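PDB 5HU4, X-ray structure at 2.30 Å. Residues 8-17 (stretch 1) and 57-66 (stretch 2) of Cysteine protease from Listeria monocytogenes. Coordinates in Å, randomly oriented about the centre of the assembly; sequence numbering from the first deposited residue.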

ATOM      1  N   ALA A   8       3.999   4.933   2.620  1.00 20.48           N
ATOM      2  CA  ALA A   8       5.436   4.759   2.750  1.00 18.70           C
ATOM      3  C   ALA A   8       5.805   3.498   3.522  1.00 19.67           C
ATOM      4  O   ALA A   8       5.241   3.212   4.579  1.00 19.53           O
ATOM      5  CB  ALA A   8       6.050   5.974   3.416  1.00 20.04           C
ATOM      6  N   VAL A   9       6.750   2.743   2.972  1.00 19.34           N
ATOM      7  CA  VAL A   9       7.334   1.600   3.663  1.00 18.32           C
ATOM      8  C   VAL A   9       8.851   1.768   3.692  1.00 21.26           C
ATOM      9  O   VAL A   9       9.549   1.304   2.790  1.00 18.10           O
ATOM     10  CB  VAL A   9       6.969   0.264   2.991  1.00 20.47           C
ATOM     11  CG1 VAL A   9       7.256  -0.886   3.936  1.00 18.62           C
ATOM     12  CG2 VAL A   9       5.506   0.253   2.577  1.00 18.68           C
ATOM     13  N   PRO A  10       9.363   2.440   4.734  1.00 21.79           N
ATOM     14  CA  PRO A  10      10.772   2.841   4.840  1.00 18.46           C
ATOM     15  C   PRO A  10      11.766   1.678   4.886  1.00 23.17           C
ATOM     16  O   PRO A  10      12.935   1.871   4.549  1.00 24.32           O
ATOM     17  CB  PRO A  10      10.810   3.631   6.154  1.00 22.06           C
ATOM     18  CG  PRO A  10       9.634   3.144   6.930  1.00 19.86           C
ATOM     19  CD  PRO A  10       8.581   2.864   5.908  1.00 19.01           C
ATOM     20  N   SER A  11      11.318   0.494   5.292  1.00 23.52           N
ATOM     21  CA  SER A  11      12.214  -0.655   5.388  1.00 22.83           C
ATOM     22  C   SER A  11      12.636  -1.155   4.009  1.00 22.08           C
ATOM     23  O   SER A  11      13.683  -1.787   3.862  1.00 18.41           O
ATOM     24  CB  SER A  11      11.556  -1.790   6.177  1.00 19.63           C
ATOM     25  OG  SER A  11      10.557  -2.434   5.407  1.00 27.56           O
ATOM     26  N   VAL A  12      11.817  -0.868   3.002  1.00 19.77           N
ATOM     27  CA  VAL A  12      12.109  -1.282   1.634  1.00 19.19           C
ATOM     28  C   VAL A  12      12.140  -0.086   0.685  1.00 18.86           C
ATOM     29  O   VAL A  12      12.042  -0.246  -0.531  1.00 18.85           O
ATOM     30  CB  VAL A  12      11.081  -2.308   1.123  1.00 19.65           C
ATOM     31  CG1 VAL A  12      11.249  -3.633   1.850  1.00 20.09           C
ATOM     32  CG2 VAL A  12       9.669  -1.773   1.293  1.00 19.49           C
ATOM     33  N   ASP A  13      12.271   1.107   1.259  1.00 23.17           N
ATOM     34  CA  ASP A  13      12.412   2.350   0.501  1.00 25.31           C
ATOM     35  C   ASP A  13      11.252   2.604  -0.462  1.00 24.66           C
ATOM     36  O   ASP A  13      11.460   2.999  -1.609  1.00 24.89           O
ATOM     37  CB  ASP A  13      13.735   2.351  -0.272  1.00 23.40           C
ATOM     38  CG  ASP A  13      14.342   3.735  -0.381  1.00 31.00           C
ATOM     39  OD1 ASP A  13      13.937   4.625   0.396  1.00 32.37           O
ATOM     40  OD2 ASP A  13      15.226   3.933  -1.241  1.00 39.83           O
ATOM     41  N   VAL A  14      10.031   2.374   0.011  1.00 24.19           N
ATOM     42  CA  VAL A  14       8.839   2.689  -0.765  1.00 19.63           C
ATOM     43  C   VAL A  14       8.226   3.994  -0.274  1.00 18.96           C
ATOM     44  O   VAL A  14       7.906   4.132   0.904  1.00 18.55           O
ATOM     45  CB  VAL A  14       7.785   1.565  -0.685  1.00 19.60           C
ATOM     46  CG1 VAL A  14       6.465   2.026  -1.287  1.00 18.65           C
ATOM     47  CG2 VAL A  14       8.288   0.315  -1.388  1.00 20.98           C
ATOM     48  N   ASN A  15       8.080   4.952  -1.183  1.00 20.19           N
ATOM     49  CA  ASN A  15       7.457   6.234  -0.871  1.00 18.79           C
ATOM     50  C   ASN A  15       6.676   6.727  -2.080  1.00 21.02           C
ATOM     51  O   ASN A  15       7.246   7.303  -3.004  1.00 20.66           O
ATOM     52  CB  ASN A  15       8.511   7.262  -0.453  1.00 18.71           C
ATOM     53  CG  ASN A  15       7.899   8.575   0.003  1.00 27.23           C
ATOM     54  OD1 ASN A  15       6.690   8.672   0.219  1.00 25.69           O
ATOM     55  ND2 ASN A  15       8.735   9.594   0.152  1.00 31.72           N
ATOM     56  N   LEU A  16       5.367   6.494  -2.071  1.00 20.70           N
ATOM     57  CA  LEU A  16       4.552   6.725  -3.258  1.00 21.88           C
ATOM     58  C   LEU A  16       3.315   7.570  -2.985  1.00 21.51           C
ATOM     59  O   LEU A  16       2.902   7.743  -1.838  1.00 21.69           O
ATOM     60  CB  LEU A  16       4.123   5.384  -3.860  1.00 20.13           C
ATOM     61  CG  LEU A  16       5.237   4.388  -4.184  1.00 19.23           C
ATOM     62  CD1 LEU A  16       4.645   3.037  -4.539  1.00 18.73           C
ATOM     63  CD2 LEU A  16       6.115   4.907  -5.313  1.00 18.52           C
ATOM     64  N   LEU A  17       2.729   8.092  -4.057  1.00 19.98           N
ATOM     65  CA  LEU A  17       1.446   8.777  -3.981  1.00 19.89           C
ATOM     66  C   LEU A  17       0.322   7.757  -4.105  1.00 18.29           C
ATOM     67  O   LEU A  17       0.467   6.748  -4.794  1.00 19.82           O
ATOM     68  CB  LEU A  17       1.327   9.836  -5.078  1.00 19.75           C
ATOM     69  CG  LEU A  17       2.288  11.023  -5.015  1.00 18.93           C
ATOM     70  CD1 LEU A  17       2.118  11.907  -6.241  1.00 20.58           C
ATOM     71  CD2 LEU A  17       2.069  11.824  -3.742  1.00 16.83           C
ATOM     72  N   MET A  57      11.028   0.236  -8.354  1.00 20.84           N
ATOM     73  CA  MET A  57       9.875   1.060  -8.705  1.00 24.04           C
ATOM     74  C   MET A  57       8.578   0.582  -8.061  1.00 22.37           C
ATOM     75  O   MET A  57       8.352  -0.621  -7.913  1.00 22.00           O
ATOM     76  CB  MET A  57       9.701   1.100 -10.225  1.00 23.68           C
ATOM     77  CG  MET A  57      10.910   1.623 -10.973  1.00 26.48           C
ATOM     78  SD  MET A  57      10.873   3.405 -11.229  1.00 44.89           S
ATOM     79  CE  MET A  57       9.505   3.551 -12.374  1.00 33.86           C
ATOM     80  N   LEU A  58       7.737   1.543  -7.688  1.00 21.37           N
ATOM     81  CA  LEU A  58       6.378   1.285  -7.206  1.00 21.30           C
ATOM     82  C   LEU A  58       6.316   0.267  -6.064  1.00 22.26           C
ATOM     83  O   LEU A  58       6.883   0.491  -4.997  1.00 22.54           O
ATOM     84  CB  LEU A  58       5.493   0.832  -8.370  1.00 19.57           C
ATOM     85  CG  LEU A  58       5.401   1.838  -9.522  1.00 21.69           C
ATOM     86  CD1 LEU A  58       4.574   1.285 -10.674  1.00 21.58           C
ATOM     87  CD2 LEU A  58       4.831   3.164  -9.036  1.00 23.09           C
ATOM     88  N   PHE A  59       5.621  -0.846  -6.290  1.00 21.85           N
ATOM     89  CA  PHE A  59       5.453  -1.858  -5.248  1.00 22.25           C
ATOM     90  C   PHE A  59       6.384  -3.051  -5.421  1.00 20.25           C
ATOM     91  O   PHE A  59       6.220  -4.072  -4.759  1.00 21.76           O
ATOM     92  CB  PHE A  59       4.005  -2.347  -5.201  1.00 19.88           C
ATOM     93  CG  PHE A  59       3.157  -1.623  -4.199  1.00 21.00           C
ATOM     94  CD1 PHE A  59       3.660  -0.534  -3.507  1.00 20.37           C
ATOM     95  CD2 PHE A  59       1.863  -2.039  -3.933  1.00 18.96           C
ATOM     96  CE1 PHE A  59       2.885   0.134  -2.582  1.00 19.17           C
ATOM     97  CE2 PHE A  59       1.083  -1.377  -3.009  1.00 16.14           C
ATOM     98  CZ  PHE A  59       1.594  -0.289  -2.332  1.00 19.47           C
ATOM     99  N   GLY A  60       7.349  -2.919  -6.321  1.00 21.21           N
ATOM    100  CA  GLY A  60       8.405  -3.906  -6.458  1.00 21.57           C
ATOM    101  C   GLY A  60       9.101  -4.283  -5.156  1.00 22.53           C
ATOM    102  O   GLY A  60       9.209  -5.468  -4.841  1.00 23.86           O
ATOM    103  N   PRO A  61       9.578  -3.283  -4.391  1.00 23.49           N
ATOM    104  CA  PRO A  61      10.335  -3.585  -3.168  1.00 21.97           C
ATOM    105  C   PRO A  61       9.540  -4.234  -2.029  1.00 23.90           C
ATOM    106  O   PRO A  61      10.165  -4.721  -1.087  1.00 22.31           O
ATOM    107  CB  PRO A  61      10.841  -2.207  -2.726  1.00 20.53           C
ATOM    108  CG  PRO A  61      10.845  -1.388  -3.961  1.00 20.33           C
ATOM    109  CD  PRO A  61       9.651  -1.849  -4.726  1.00 19.76           C
ATOM    110  N   ILE A  62       8.211  -4.248  -2.093  1.00 20.92           N
ATOM    111  CA  ILE A  62       7.435  -4.812  -0.988  1.00 20.28           C
ATOM    112  C   ILE A  62       7.468  -6.339  -1.020  1.00 22.14           C
ATOM    113  O   ILE A  62       6.918  -6.997  -0.136  1.00 20.93           O
ATOM    114  CB  ILE A  62       5.965  -4.330  -0.995  1.00 20.46           C
ATOM    115  CG1 ILE A  62       5.140  -5.100  -2.026  1.00 23.76           C
ATOM    116  CG2 ILE A  62       5.894  -2.828  -1.224  1.00 19.88           C
ATOM    117  CD1 ILE A  62       3.647  -4.959  -1.828  1.00 23.27           C
ATOM    118  N   MET A  63       8.120  -6.896  -2.037  1.00 23.14           N
ATOM    119  CA  MET A  63       8.402  -8.325  -2.078  1.00 24.47           C
ATOM    120  C   MET A  63       9.313  -8.710  -0.919  1.00 23.81           C
ATOM    121  O   MET A  63       9.261  -9.834  -0.417  1.00 25.89           O
ATOM    122  CB  MET A  63       9.055  -8.712  -3.407  1.00 22.90           C
ATOM    123  CG  MET A  63       8.166  -8.547  -4.627  1.00 26.55           C
ATOM    124  SD  MET A  63       7.047  -9.941  -4.876  1.00 36.33           S
ATOM    125  CE  MET A  63       8.194 -11.316  -4.812  1.00 22.49           C
ATOM    126  N   LYS A  64      10.148  -7.763  -0.500  1.00 22.08           N
ATOM    127  CA  LYS A  64      11.140  -8.005   0.539  1.00 22.50           C
ATOM    128  C   LYS A  64      10.706  -7.455   1.895  1.00 26.00           C
ATOM    129  O   LYS A  64      11.524  -7.316   2.804  1.00 26.86           O
ATOM    130  CB  LYS A  64      12.483  -7.394   0.137  1.00 22.70           C
ATOM    131  N   VAL A  65       9.423  -7.137   2.029  1.00 23.23           N
ATOM    132  CA  VAL A  65       8.901  -6.663   3.304  1.00 26.51           C
ATOM    133  C   VAL A  65       8.678  -7.849   4.236  1.00 27.59           C
ATOM    134  O   VAL A  65       8.266  -8.927   3.801  1.00 28.30           O
ATOM    135  CB  VAL A  65       7.591  -5.853   3.122  1.00 24.58           C
ATOM    136  CG1 VAL A  65       6.461  -6.397   3.994  1.00 23.24           C
ATOM    137  CG2 VAL A  65       7.836  -4.388   3.423  1.00 23.92           C
ATOM    138  N   LYS A  66       8.979  -7.652   5.515  1.00 26.49           N
ATOM    139  CA  LYS A  66       8.803  -8.700   6.507  1.00 29.36           C
ATOM    140  C   LYS A  66       7.935  -8.219   7.661  1.00 29.35           C
ATOM    141  O   LYS A  66       7.670  -7.025   7.798  1.00 28.26           O
ATOM    142  CB  LYS A  66      10.159  -9.177   7.030  1.00 29.95           C
TER

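The two stretches meet through apolar side chains. No hydrogen bond crosses between them among the atoms modelled, so shape and burial carry the contact, which covers 423 Å² counted over both sides.

Stretch 1 is a hairpin. Its two strands are tied where Val-9 N donates to Val-14 O at 2.7 Å and Val-14 N donates to Val-9 O at 3.0 Å. The bend between them is further held by Val-12 N to Val-9 O at 3.1 Å. Stretch 2 starts with a type II' turn from Met-57 to Gly-60, closed by Gly-60 N to Met-57 O at 3.0 Å. A short 3-10 segment, 61-63, follows. Each backbone bonds within itself; across the gap, apolar side chains meet one another and a few carbonyl oxygens.

Along the second strand, Val-14 and Leu-16 point toward stretch 2, while Asn-15 between them points away. This is the usual alternation of a strand, and it places two apolar bumps on the same side.

Val-12 is the bump at the bend and has the largest covered area, 77 Å². It sits over Pro-61; Val-12 CA and Pro-61 CA are 5.6 Å apart. Val-12 CB lies 3.9 Å from Pro-61 CB, and Val-12 O comes even nearer, 3.2 Å from Pro-61 CB. With chi1 in the m well, Val-12 sends CG1 to the hollow beside Lys-64 and Val-65. There Val-12 CG1 is 3.8 Å from Lys-64 O and 3.8 Å from Val-65 CG2. The Lys-64 side chain is modelled only to CB, so its further reach is unknown.

Val-65 CG2 is shared. Val-65 CG2 also packs against Val-9 CG1 at 3.6 Å, and Ser-11 OG lies 3.9 Å from Val-65 CG2. The Ser-11 hydroxyl is hydrogen-bonded elsewhere in the structure, so it can border this methyl without lacking a partner. Val-9 and Val-65 are both buried, and their compact branched side chains suit a close fit.

Val-14, also buried, fills the next hollow. Val-14 CG2 lies 3.8 Å from Pro-61 CB, 4.0 Å from Ile-62 CG2 and 3.9 Å from Leu-58 O. The other methyl, Val-14 CG1, stands at the edge of the Phe-59 ring, near the ring plane, 4.3 Å from Phe-59 CE1. One short forked side chain therefore touches several neighbours. The proline ring is a compact, apolar bump whose CB is met by both Val-12 and Val-14.

Leu-16 reaches the turn. Leu-16 CD1 is 3.4 Å from Leu-58 O and 3.8 Å from Phe-59 CD1. Leu-16 CD2 lies 4.3 Å from Leu-58 CD2. Leu-58 points away at CA-to-CB, yet its carbonyl and side chain both take part. Phe-59 points sideways, but the end of its side chain comes nearer and brings the ring to Val-14 and Leu-16.

Gly-60 fits the turn's close quarters: an ideal CB there would be crowded by Met-57 O at 3.0 Å.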